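Side-chain contact in ferric-chelate reductase (NAD(P)H) (Archaeoglobus fulgidus, PDB 1I0R), which reduces chelated ferric iron to the ferrous state with NAD(P)H as electron donor, using a bound flavin cofactor, and works as a homodimer: residues M73-I76 with G77-F81. Sequence-based numbering, arbitrary orientation.
Sequences MEFI and GRFGF
Phe-75 and Phe-79, four residues apart, form a T-shaped (edge-to-face) pair in which the edge of Phe-79 turns toward the face of Phe-75. The ring centroids lie 5.8 Å apart and the planes meet at 61°; CE1 of Phe-79 comes over the rim of the Phe-75 ring, 4.2 Å from Phe-75 CZ. Phe-75 sets CG anti to its own nitrogen (chi1 -174°), and the two side chains run side by side in the same direction, both reaching Ile-15 of strand 14-20. Arg-78 CD lies obliquely beside the Phe-75 ring, and Arg-78 CG rests 3.3 Å from Glu-74 O. The arginine chain bends at chi3 (61°), and its NH2 bonds to Asp-91 O and weakly to Lys-89 O and Glu-88 O.

The backbone bonds change from i+4 to i+3 along residues 73-79. Gly-77 N donates to Met-73 O at 2.8 Å and Arg-78 N to Glu-74 O at 3.1 Å, both in the alpha-helical i+4 pattern; Arg-78 N also makes a weak bond to Phe-75 O. Phe-79 N then bonds weakly to Ile-76 O at 3.2 Å, a tighter i+3 step.

Ile-76 and Phe-79 both touch Ile-28 of the FMN site, and Met-73 touches Tyr-150 of the NADP(+) site. The aromatic pair packs this short helix against the barrel, while the Arg-78 cation ties it to backbone carbonyls of helix 86-90 and Asp-91, close to both nucleotide sites.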
# COMPACT_ATOMS: atom_id res chain seq x y z
N MET B 73 -22.05 0.30 -4.28
CA MET B 73 -21.59 -1.08 -4.17
C MET B 73 -21.83 -1.86 -5.46
O MET B 73 -21.07 -2.78 -5.79
CB MET B 73 -22.29 -1.78 -3.00
CG MET B 73 -21.93 -1.23 -1.63
SD MET B 73 -20.18 -1.50 -1.22
CE MET B 73 -20.25 -3.16 -0.52
N GLU B 74 -22.88 -1.51 -6.19
CA GLU B 74 -23.19 -2.20 -7.44
C GLU B 74 -22.10 -1.96 -8.48
O GLU B 74 -21.75 -2.86 -9.25
CB GLU B 74 -24.56 -1.76 -7.98
CG GLU B 74 -24.84 -0.26 -7.87
CD GLU B 74 -25.62 0.11 -6.61
OE1 GLU B 74 -25.19 -0.26 -5.49
OE2 GLU B 74 -26.68 0.77 -6.75
N PHE B 75 -21.56 -0.75 -8.49
CA PHE B 75 -20.52 -0.38 -9.43
C PHE B 75 -19.26 -1.19 -9.10
O PHE B 75 -18.61 -1.73 -9.99
CB PHE B 75 -20.24 1.12 -9.33
CG PHE B 75 -19.26 1.64 -10.36
CD1 PHE B 75 -19.68 1.92 -11.66
CD2 PHE B 75 -17.94 1.89 -10.01
CE1 PHE B 75 -18.79 2.44 -12.59
CE2 PHE B 75 -17.04 2.41 -10.94
CZ PHE B 75 -17.46 2.69 -12.24
N ILE B 76 -18.94 -1.27 -7.82
CA ILE B 76 -17.77 -2.04 -7.41
C ILE B 76 -18.03 -3.49 -7.79
O ILE B 76 -17.13 -4.21 -8.23
CB ILE B 76 -17.54 -1.90 -5.88
CG1 ILE B 76 -17.30 -0.42 -5.56
CG2 ILE B 76 -16.37 -2.76 -5.44
CD1 ILE B 76 -17.24 -0.08 -4.07
N GLY B 77 -19.28 -3.92 -7.67
CA GLY B 77 -19.64 -5.28 -8.02
C GLY B 77 -19.39 -5.65 -9.47
O GLY B 77 -19.01 -6.79 -9.77
N ARG B 78 -19.59 -4.70 -10.38
CA ARG B 78 -19.37 -4.94 -11.81
C ARG B 78 -17.95 -5.40 -12.09
O ARG B 78 -17.72 -6.25 -12.95
CB ARG B 78 -19.60 -3.67 -12.63
CG ARG B 78 -20.97 -3.07 -12.48
CD ARG B 78 -21.09 -1.81 -13.31
NE ARG B 78 -20.89 -2.11 -14.73
CZ ARG B 78 -21.54 -1.49 -15.71
NH1 ARG B 78 -22.43 -0.54 -15.44
NH2 ARG B 78 -21.31 -1.84 -16.97
N PHE B 79 -17.00 -4.83 -11.37
CA PHE B 79 -15.61 -5.20 -11.59
C PHE B 79 -15.08 -6.28 -10.66
O PHE B 79 -13.87 -6.48 -10.58
CB PHE B 79 -14.73 -3.95 -11.50
CG PHE B 79 -14.97 -2.98 -12.62
CD1 PHE B 79 -15.89 -1.95 -12.49
CD2 PHE B 79 -14.28 -3.11 -13.82
CE1 PHE B 79 -16.13 -1.07 -13.55
CE2 PHE B 79 -14.51 -2.23 -14.88
CZ PHE B 79 -15.43 -1.21 -14.74
N GLY B 80 -15.98 -6.99 -9.99
CA GLY B 80 -15.54 -8.04 -9.09
C GLY B 80 -16.01 -9.45 -9.43
O GLY B 80 -15.99 -10.34 -8.58
N PHE B 81 -16.45 -9.66 -10.68
CA PHE B 81 -16.91 -10.99 -11.10
C PHE B 81 -15.81 -11.73 -11.84
O PHE B 81 -15.30 -11.26 -12.86
CB PHE B 81 -18.13 -10.88 -12.02
CG PHE B 81 -19.38 -10.41 -11.34
CD1 PHE B 81 -19.94 -11.14 -10.29
CD2 PHE B 81 -19.98 -9.21 -11.71
CE1 PHE B 81 -21.09 -10.69 -9.63
CE2 PHE B 81 -21.13 -8.74 -11.06
CZ PHE B 81 -21.68 -9.49 -10.02